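Local coordinates for vitamin B12-binding protein (Vibrio cholerae O395, PDB 5YSC) that binds vitamin B12 in the periplasm and probably hands it to the BtuC subunits of the BtuCDF ABC importer, at residues 144-149 against 179-184; 164-169 against 196-201; 208-213 against 263-268. All coordinates share one frame; numbering follows the deposited sequence.

From the N terminus, helix 128-148 ends in 144-149 and the chain runs on through strand 155-159 to 164-169, helix 176-181 and then 196-201. Contact 1 closes the loop from 144-149 to 179-184, and contact 2 the loop from 164-169 to 196-201; because their segments alternate, the two loops cross, although the contacts do not touch. Contact 3 follows in series, closing 208-213 onto 263-268 in helix 254-267. It meets contact 1 directly: Phe-179 packs on Phe-212, and Cys-182 on Leu-265. Contacts 1 and 3 join the end of helix 128-148, helix 176-181 and helix 254-267 to the sheet that holds strand 210-213, while contact 2 separately forms the small antiparallel pair close to the bound vitamin.

Contact 1: residues 144-149 against 179-184; sequences DLRTQY and FSLCGG
Leu-181 lays its CD1 methyl against the aliphatic part of Arg-146, with CD1 3.8 Å from Arg-146 CG, and the two side chains cross at about a right angle. The CB of Leu-181 points toward 144-149, and its CG, anti to the backbone N (chi1 -174°), lies 4.2 Å from Arg-146 CG. The closest touch is with this hydrocarbon stem; Leu-181 CD1 also lies obliquely near the guanidinium, whose NH2 end makes a salt bridge with Asp-112. The other leucine methyl, CD2, faces the backbone turn at the end of helix 128-148, lying 4.2 Å from Leu-145 O and 4.4 Å from Tyr-149 CB.

Tyr-149 is the first residue to leave helical geometry. Its CB comes toward Leu-181, but the ring leads off; Gln-148 CG sits 4.0 Å above the centre of one face, and Leu-145 CD2 lies in plane at the edge. The phenol reaches Thr-263 in a weak hydrogen bond. No hydrogen bond joins the two segments, so the contact rests on apolar overlap.

Helix 176-181 stops in a Schellman motif with Gly-183 at the C-prime position: Gly-184 N bonds Phe-179 O at 2.9 Å and Gly-183 N bonds Ser-180 O. Cys-182, just before Gly-183 in this turn, is disulfide-bonded to Cys-262. Two helix ends thus meet beside helix 254-267, one of them closing the long helix that joins the two lobes in this family of Fe/B12 periplasmic-binding proteins.

Contact 2: residues 164-169 against 196-201; sequences KPIITL and PQVSIE
Two backbone hydrogen bonds join the segments: Val-198 N donates to Ile-166 O at 2.9 Å, and Thr-168 N donates to Pro-196 O at 3.0 Å. Both are fairly straight, with angles at the hydrogen of 163° and 162°. Each acceptor also receives a CA-H...O contact, Ile-166 O from Gln-197 CA and Pro-196 O from Ile-167 CA, as expected where Ile-167 and Gln-197 form a non-hydrogen-bonded antiparallel pair. Toward the Pro-165 end the chains diverge, and a water accepts from Ile-166 N at 3.2 Å and appears to donate to Val-198 O, though that leg is too short for its length to be trusted.

Around these bonds, the side chains divide between two faces. Ile-166 and Val-198 share one, where Ile-166 CG2 and Val-198 CG2 meet at 3.4 Å, tighter than usual van der Waals contact. The valine methyl occupies the place between backbone N and carbonyl carbon (chi1 -62°, measured to CG1). Ile-166 CD1 reaches on to Ile-200 CG1, 3.9 Å away, at the start of helix 200-206, which carries Glu-201, predicted to matter for BtuC binding. On the other face, Ile-167, about 4 Å from the bound cyanocobalamin, packs its CD1 3.6 Å from Gln-197 CB, and the glutamine side chain crosses Pro-165 at about a right angle, its CD 3.7 Å from Pro-165 CB. Thr-168 CG2 meets the ring of Pro-196, while its OG1 is taken by Tyr-159 O.

The water stands in for the second direct bond of the Ile-166/Val-198 pair, beyond which the chains part. This leaves a short, weakly bonded antiparallel pair, held as much by side-chain packing as by backbone bonds.

Contact 3: residues 208-213 against 263-268; sequences PQVIFT and TYLKIA
Phe-212 presents the far end of its ring to helix 254-267, where Leu-265 CD1 touches CZ at 3.6 Å and Tyr-264 CB stands 3.8 Å from CE1. Tyr-264 CB lies in the plane of the phenyl ring, so the helix meets the ring at its edge. One face of the ring is taken from within the strand: Val-210 CG1 sits 3.6 Å above it, offset toward the rim.

Leu-265 adopts an unusual conformation, with chi1 at -99° and chi2 at 25°, both well off the staggered positions. Its CD1 thereby comes to rest beside both CZ and CE2 of Phe-212, and 4.2 Å from Val-210 CG2. In Val-210 the two methyls divide the work: CG1, anti to the backbone N, is the methyl over the ring's rim, while CG2, beside the N, meets Ala-268 CB at 3.5 Å. The Val-210 and Ala-268 CA atoms, the closest pair across the segments, are 7.2 Å apart, consistent with the small alanine side chain. Tyr-264 meets Phe-212 CE1 with CB and, a little farther off, the CG/CD2 side of its ring, which comes obliquely; that ring also stacks with Trp-240.

No hydrogen bond crosses the interface, which is wholly apolar. Strand 210-213 and helix 263-267 run nearly antiparallel, their axes 10.3 Å apart at 155°, the usual spacing of a helix laid on a sheet. The strand lies between strands 155-159 and 239-241 in the four-stranded parallel sheet, bonded by its backbone to both, and Trp-240 of the latter touches Val-210, Phe-212 and Ile-267, so the helix packs over this part of one face of the sheet.

Contact 1: residues 144-149 against 179-184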
loop_
_atom_site.group_PDB
_atom_site.type_symbol
_atom_site.label_atom_id
_atom_site.label_comp_id
_atom_site.label_asym_id
_atom_site.label_seq_id
_atom_site.Cartn_x
_atom_site.Cartn_y
_atom_site.Cartn_z
ATOM N N ASP A 144 -4.130 14.429 12.609
ATOM C CA ASP A 144 -3.001 15.327 12.804
ATOM C C ASP A 144 -2.308 15.611 11.482
ATOM O O ASP A 144 -1.971 16.761 11.181
ATOM C CB ASP A 144 -2.015 14.721 13.803
ATOM C CG ASP A 144 -2.569 14.630 15.213
ATOM O OD1 ASP A 144 -3.530 15.367 15.538
ATOM O OD2 ASP A 144 -2.048 13.798 15.993
ATOM N N LEU A 145 -2.076 14.570 10.677
ATOM C CA LEU A 145 -1.379 14.778 9.417
ATOM C C LEU A 145 -2.193 15.633 8.457
ATOM O O LEU A 145 -1.633 16.477 7.750
ATOM C CB LEU A 145 -1.037 13.439 8.788
ATOM C CG LEU A 145 0.014 12.628 9.523
ATOM C CD1 LEU A 145 0.002 11.176 9.024
ATOM C CD2 LEU A 145 1.399 13.267 9.332
ATOM N N ARG A 146 -3.511 15.408 8.382
ATOM C CA ARG A 146 -4.330 16.216 7.489
ATOM C C ARG A 146 -4.218 17.688 7.873
ATOM O O ARG A 146 -4.016 18.552 7.018
ATOM C CB ARG A 146 -5.787 15.726 7.526
ATOM C CG ARG A 146 -6.022 14.357 6.852
ATOM C CD ARG A 146 -7.464 13.853 6.970
ATOM N NE ARG A 146 -7.731 12.840 5.946
ATOM C CZ ARG A 146 -8.532 11.791 6.099
ATOM N NH1 ARG A 146 -9.203 11.621 7.226
ATOM N NH2 ARG A 146 -8.671 10.932 5.100
ATOM N N THR A 147 -4.284 17.978 9.172
ATOM C CA THR A 147 -4.122 19.355 9.628
ATOM C C THR A 147 -2.745 19.888 9.254
ATOM O O THR A 147 -2.616 20.971 8.674
ATOM C CB THR A 147 -4.333 19.420 11.142
ATOM O OG1 THR A 147 -5.667 18.973 11.474
ATOM C CG2 THR A 147 -4.108 20.848 11.652
ATOM N N GLN A 148 -1.703 19.114 9.545
ATOM C CA GLN A 148 -0.339 19.614 9.423
ATOM C C GLN A 148 0.039 19.923 7.984
ATOM O O GLN A 148 0.838 20.835 7.738
ATOM C CB GLN A 148 0.638 18.594 10.017
ATOM C CG GLN A 148 2.113 18.977 9.906
ATOM C CD GLN A 148 3.008 17.964 10.590
ATOM O OE1 GLN A 148 2.538 17.108 11.341
ATOM N NE2 GLN A 148 4.300 18.047 10.325
ATOM N N TYR A 149 -0.485 19.172 7.021
ATOM C CA TYR A 149 -0.033 19.272 5.633
ATOM C C TYR A 149 -1.096 19.887 4.731
ATOM O O TYR A 149 -1.112 19.660 3.514
ATOM C CB TYR A 149 0.408 17.905 5.106
ATOM C CG TYR A 149 1.692 17.494 5.753
ATOM C CD1 TYR A 149 2.838 18.243 5.557
ATOM C CD2 TYR A 149 1.747 16.411 6.618
ATOM C CE1 TYR A 149 4.026 17.908 6.178
ATOM C CE2 TYR A 149 2.931 16.063 7.242
ATOM C CZ TYR A 149 4.067 16.821 7.007
ATOM O OH TYR A 149 5.250 16.481 7.618
ATOM N N PHE A 179 -0.767 10.499 -1.892
ATOM C CA PHE A 179 -0.309 11.728 -2.525
ATOM C C PHE A 179 -1.383 12.809 -2.463
ATOM O O PHE A 179 -1.088 13.972 -2.175
ATOM C CB PHE A 179 0.106 11.435 -3.971
ATOM C CG PHE A 179 1.234 10.466 -4.087
ATOM C CD1 PHE A 179 2.555 10.911 -4.015
ATOM C CD2 PHE A 179 0.998 9.105 -4.230
ATOM C CE1 PHE A 179 3.617 10.027 -4.109
ATOM C CE2 PHE A 179 2.057 8.226 -4.336
ATOM C CZ PHE A 179 3.387 8.698 -4.249
ATOM N N SER A 180 -2.646 12.434 -2.671
ATOM C CA SER A 180 -3.714 13.440 -2.760
ATOM C C SER A 180 -3.913 14.197 -1.455
ATOM O O SER A 180 -4.287 15.372 -1.482
ATOM C CB SER A 180 -5.038 12.782 -3.187
ATOM O OG SER A 180 -4.871 12.107 -4.404
ATOM N N LEU A 181 -3.688 13.555 -0.302
ATOM C CA LEU A 181 -3.788 14.260 0.969
ATOM C C LEU A 181 -2.917 15.525 0.964
ATOM O O LEU A 181 -3.313 16.559 1.523
ATOM C CB LEU A 181 -3.388 13.319 2.105
ATOM C CG LEU A 181 -3.543 13.781 3.548
ATOM C CD1 LEU A 181 -3.677 12.594 4.489
ATOM C CD2 LEU A 181 -2.384 14.674 4.001
ATOM N N CYS A 182 -1.732 15.446 0.351
ATOM C CA CYS A 182 -0.722 16.501 0.364
ATOM C C CYS A 182 -0.922 17.493 -0.774
ATOM O O CYS A 182 -0.051 18.340 -1.000
ATOM C CB CYS A 182 0.697 15.894 0.257
ATOM S SG CYS A 182 1.087 14.366 1.253
ATOM N N GLY A 183 -2.037 17.397 -1.496
ATOM C CA GLY A 183 -2.254 18.170 -2.697
ATOM C C GLY A 183 -1.639 17.577 -3.944
ATOM O O GLY A 183 -1.684 18.205 -5.005
ATOM N N GLY A 184 -1.071 16.379 -3.858
ATOM C CA GLY A 184 -0.384 15.809 -5.006
ATOM C C GLY A 184 -1.355 15.447 -6.115
ATOM O O GLY A 184 -2.429 14.908 -5.867
#

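Contact 2: residues 164-169 against 196-201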
loop_
_atom_site.group_PDB
_atom_site.type_symbol
_atom_site.label_atom_id
_atom_site.label_comp_id
_atom_site.label_asym_id
_atom_site.label_seq_id
_atom_site.Cartn_x
_atom_site.Cartn_y
_atom_site.Cartn_z
ATOM N N LYS A 164 12.364 -0.626 -15.099
ATOM C CA LYS A 164 12.246 -1.517 -16.261
ATOM C C LYS A 164 11.211 -2.611 -16.014
ATOM O O LYS A 164 11.449 -3.506 -15.179
ATOM C CB LYS A 164 13.577 -2.180 -16.607
ATOM C CG LYS A 164 14.785 -1.263 -16.616
ATOM C CD LYS A 164 16.076 -2.076 -16.646
ATOM C CE LYS A 164 17.290 -1.218 -16.350
ATOM N NZ LYS A 164 18.501 -2.062 -16.090
ATOM N N PRO A 165 10.048 -2.590 -16.686
ATOM C CA PRO A 165 9.559 -1.470 -17.487
ATOM C C PRO A 165 9.106 -0.388 -16.531
ATOM O O PRO A 165 9.106 -0.629 -15.322
ATOM C CB PRO A 165 8.401 -2.075 -18.277
ATOM C CG PRO A 165 7.883 -3.160 -17.378
ATOM C CD PRO A 165 9.084 -3.705 -16.657
ATOM N N ILE A 166 8.744 0.780 -17.040
ATOM C CA ILE A 166 8.173 1.829 -16.200
ATOM C C ILE A 166 6.699 1.508 -15.993
ATOM O O ILE A 166 5.898 1.626 -16.921
ATOM C CB ILE A 166 8.350 3.216 -16.823
ATOM C CG1 ILE A 166 9.828 3.458 -17.201
ATOM C CG2 ILE A 166 7.916 4.265 -15.854
ATOM C CD1 ILE A 166 10.034 4.674 -18.115
ATOM N N ILE A 167 6.341 1.096 -14.773
ATOM C CA ILE A 167 4.952 0.953 -14.347
ATOM C C ILE A 167 4.650 2.056 -13.351
ATOM O O ILE A 167 5.474 2.368 -12.483
ATOM C CB ILE A 167 4.682 -0.424 -13.703
ATOM C CG1 ILE A 167 5.180 -1.559 -14.583
ATOM C CG2 ILE A 167 3.213 -0.596 -13.409
ATOM C CD1 ILE A 167 4.516 -1.623 -15.892
ATOM N N THR A 168 3.473 2.643 -13.479
ATOM C CA THR A 168 3.043 3.710 -12.593
ATOM C C THR A 168 1.615 3.387 -12.171
ATOM O O THR A 168 1.118 2.270 -12.364
ATOM C CB THR A 168 3.194 5.087 -13.277
ATOM O OG1 THR A 168 2.984 6.141 -12.320
ATOM C CG2 THR A 168 2.186 5.285 -14.417
ATOM N N LEU A 169 0.962 4.361 -11.565
ATOM C CA LEU A 169 -0.370 4.221 -11.014
ATOM C C LEU A 169 -1.301 5.195 -11.711
ATOM O O LEU A 169 -0.856 6.180 -12.312
ATOM C CB LEU A 169 -0.389 4.480 -9.502
ATOM C CG LEU A 169 -0.343 5.910 -8.943
ATOM C CD1 LEU A 169 -0.428 5.864 -7.414
ATOM C CD2 LEU A 169 0.907 6.642 -9.379
ATOM N N PRO A 196 -0.660 1.524 -15.360
ATOM C CA PRO A 196 -0.181 1.498 -16.739
ATOM C C PRO A 196 1.320 1.397 -16.854
ATOM O O PRO A 196 2.081 1.936 -16.045
ATOM C CB PRO A 196 -0.664 2.832 -17.300
ATOM C CG PRO A 196 -0.788 3.705 -16.142
ATOM C CD PRO A 196 -1.156 2.847 -14.978
ATOM N N GLN A 197 1.748 0.736 -17.918
ATOM C CA GLN A 197 3.124 0.796 -18.353
ATOM C C GLN A 197 3.247 2.045 -19.220
ATOM O O GLN A 197 2.396 2.299 -20.062
ATOM C CB GLN A 197 3.476 -0.452 -19.153
ATOM C CG GLN A 197 4.941 -0.587 -19.467
ATOM C CD GLN A 197 5.251 -1.862 -20.212
ATOM O OE1 GLN A 197 4.731 -2.924 -19.887
ATOM N NE2 GLN A 197 6.102 -1.761 -21.218
ATOM N N VAL A 198 4.290 2.832 -18.993
ATOM C CA VAL A 198 4.469 4.098 -19.691
ATOM C C VAL A 198 5.876 4.159 -20.275
ATOM O O VAL A 198 6.816 3.567 -19.746
ATOM C CB VAL A 198 4.220 5.318 -18.767
ATOM C CG1 VAL A 198 2.772 5.335 -18.249
ATOM C CG2 VAL A 198 5.252 5.342 -17.609
ATOM N N SER A 199 6.018 4.892 -21.375
ATOM C CA SER A 199 7.305 5.069 -22.023
ATOM C C SER A 199 8.040 6.274 -21.442
ATOM O O SER A 199 7.436 7.182 -20.867
ATOM C CB SER A 199 7.111 5.270 -23.530
ATOM O OG SER A 199 6.637 6.582 -23.781
ATOM N N ILE A 200 9.364 6.287 -21.638
ATOM C CA ILE A 200 10.165 7.447 -21.256
ATOM C C ILE A 200 9.553 8.712 -21.828
ATOM O O ILE A 200 9.416 9.725 -21.137
ATOM C CB ILE A 200 11.621 7.283 -21.726
ATOM C CG1 ILE A 200 12.378 6.340 -20.794
ATOM C CG2 ILE A 200 12.315 8.661 -21.788
ATOM C CD1 ILE A 200 13.877 6.192 -21.099
ATOM N N GLU A 201 9.209 8.676 -23.120
ATOM C CA GLU A 201 8.654 9.847 -23.794
ATOM C C GLU A 201 7.384 10.331 -23.105
ATOM O O GLU A 201 7.189 11.537 -22.912
ATOM C CB GLU A 201 8.370 9.506 -25.265
ATOM C CG GLU A 201 9.598 9.383 -26.181
ATOM C CD GLU A 201 10.628 8.360 -25.718
ATOM O OE1 GLU A 201 11.848 8.641 -25.860
ATOM O OE2 GLU A 201 10.221 7.282 -25.220
HETATM O O HOH W 1 8.307 1.593 -20.144
#

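Contact 3: residues 208-213 against 263-268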
loop_
_atom_site.group_PDB
_atom_site.type_symbol
_atom_site.label_atom_id
_atom_site.label_comp_id
_atom_site.label_asym_id
_atom_site.label_seq_id
_atom_site.Cartn_x
_atom_site.Cartn_y
_atom_site.Cartn_z
ATOM N N PRO A 208 6.606 16.266 -15.116
ATOM C CA PRO A 208 6.286 16.240 -13.686
ATOM C C PRO A 208 7.161 17.205 -12.903
ATOM O O PRO A 208 8.350 17.335 -13.167
ATOM C CB PRO A 208 6.565 14.788 -13.284
ATOM C CG PRO A 208 7.562 14.311 -14.292
ATOM C CD PRO A 208 7.200 15.006 -15.581
ATOM N N GLN A 209 6.574 17.850 -11.909
ATOM C CA GLN A 209 7.350 18.711 -11.014
ATOM C C GLN A 209 8.251 17.896 -10.087
ATOM O O GLN A 209 9.362 18.332 -9.759
ATOM C CB GLN A 209 6.402 19.578 -10.195
ATOM C CG GLN A 209 5.783 20.706 -11.006
ATOM C CD GLN A 209 4.718 21.415 -10.231
ATOM O OE1 GLN A 209 3.593 20.931 -10.099
ATOM N NE2 GLN A 209 5.069 22.565 -9.683
ATOM N N VAL A 210 7.792 16.706 -9.696
ATOM C CA VAL A 210 8.495 15.805 -8.790
ATOM C C VAL A 210 8.430 14.403 -9.384
ATOM O O VAL A 210 7.387 14.007 -9.917
ATOM C CB VAL A 210 7.852 15.800 -7.393
ATOM C CG1 VAL A 210 8.579 14.803 -6.531
ATOM C CG2 VAL A 210 7.879 17.175 -6.755
ATOM N N ILE A 211 9.537 13.663 -9.306
ATOM C CA ILE A 211 9.566 12.232 -9.609
ATOM C C ILE A 211 9.861 11.458 -8.328
ATOM O O ILE A 211 10.868 11.712 -7.661
ATOM C CB ILE A 211 10.603 11.911 -10.691
ATOM C CG1 ILE A 211 10.153 12.557 -12.015
ATOM C CG2 ILE A 211 10.727 10.413 -10.858
ATOM C CD1 ILE A 211 11.190 12.524 -13.129
ATOM N N PHE A 212 8.997 10.505 -8.007
ATOM C CA PHE A 212 9.210 9.571 -6.914
ATOM C C PHE A 212 9.582 8.200 -7.459
ATOM O O PHE A 212 8.986 7.728 -8.438
ATOM C CB PHE A 212 7.963 9.459 -6.047
ATOM C CG PHE A 212 7.683 10.698 -5.222
ATOM C CD1 PHE A 212 8.617 11.188 -4.329
ATOM C CD2 PHE A 212 6.507 11.396 -5.398
ATOM C CE1 PHE A 212 8.347 12.287 -3.598
ATOM C CE2 PHE A 212 6.227 12.533 -4.681
ATOM C CZ PHE A 212 7.157 12.983 -3.767
ATOM N N THR A 213 10.545 7.548 -6.809
ATOM C CA THR A 213 11.060 6.272 -7.282
ATOM C C THR A 213 11.447 5.423 -6.060
ATOM O O THR A 213 10.972 5.669 -4.945
ATOM C CB THR A 213 12.216 6.527 -8.275
ATOM O OG1 THR A 213 12.601 5.298 -8.931
ATOM C CG2 THR A 213 13.447 7.159 -7.540
ATOM N N THR A 263 6.149 15.667 3.290
ATOM C CA THR A 263 7.345 16.482 3.501
ATOM C C THR A 263 8.021 16.819 2.177
ATOM O O THR A 263 8.408 17.964 1.941
ATOM C CB THR A 263 8.318 15.766 4.441
ATOM O OG1 THR A 263 7.741 15.664 5.747
ATOM C CG2 THR A 263 9.693 16.529 4.502
ATOM N N TYR A 264 8.157 15.834 1.285
ATOM C CA TYR A 264 8.754 16.074 -0.024
ATOM C C TYR A 264 7.915 17.016 -0.888
ATOM O O TYR A 264 8.463 17.891 -1.571
ATOM C CB TYR A 264 8.963 14.750 -0.757
ATOM C CG TYR A 264 10.240 14.013 -0.379
ATOM C CD1 TYR A 264 11.469 14.678 -0.375
ATOM C CD2 TYR A 264 10.239 12.646 -0.072
ATOM C CE1 TYR A 264 12.644 14.034 -0.050
ATOM C CE2 TYR A 264 11.430 11.995 0.260
ATOM C CZ TYR A 264 12.621 12.695 0.263
ATOM O OH TYR A 264 13.802 12.088 0.594
ATOM N N LEU A 265 6.592 16.811 -0.949
ATOM C CA LEU A 265 5.761 17.753 -1.692
ATOM C C LEU A 265 5.789 19.137 -1.080
ATOM O O LEU A 265 5.628 20.123 -1.811
ATOM C CB LEU A 265 4.337 17.216 -1.787
ATOM C CG LEU A 265 3.977 16.516 -3.099
ATOM C CD1 LEU A 265 5.142 15.914 -3.861
ATOM C CD2 LEU A 265 2.853 15.483 -2.897
ATOM N N LYS A 266 6.012 19.246 0.237
ATOM C CA LYS A 266 6.226 20.568 0.836
ATOM C C LYS A 266 7.504 21.211 0.328
ATOM O O LYS A 266 7.504 22.380 -0.078
ATOM C CB LYS A 266 6.264 20.462 2.350
ATOM C CG LYS A 266 6.264 21.785 3.041
ATOM C CD LYS A 266 6.357 21.571 4.504
ATOM C CE LYS A 266 6.207 22.843 5.242
ATOM N NZ LYS A 266 6.521 22.650 6.692
ATOM N N ILE A 267 8.616 20.466 0.354
ATOM C CA ILE A 267 9.874 20.965 -0.203
ATOM C C ILE A 267 9.682 21.456 -1.627
ATOM O O ILE A 267 10.249 22.481 -2.033
ATOM C CB ILE A 267 10.962 19.882 -0.105
ATOM C CG1 ILE A 267 11.256 19.601 1.370
ATOM C CG2 ILE A 267 12.220 20.305 -0.803
ATOM C CD1 ILE A 267 12.139 18.400 1.630
ATOM N N ALA A 268 8.890 20.721 -2.422
ATOM C CA ALA A 268 8.704 20.997 -3.844
ATOM C C ALA A 268 8.035 22.332 -4.115
ATOM O O ALA A 268 7.942 22.750 -5.280
ATOM C CB ALA A 268 7.881 19.859 -4.471
#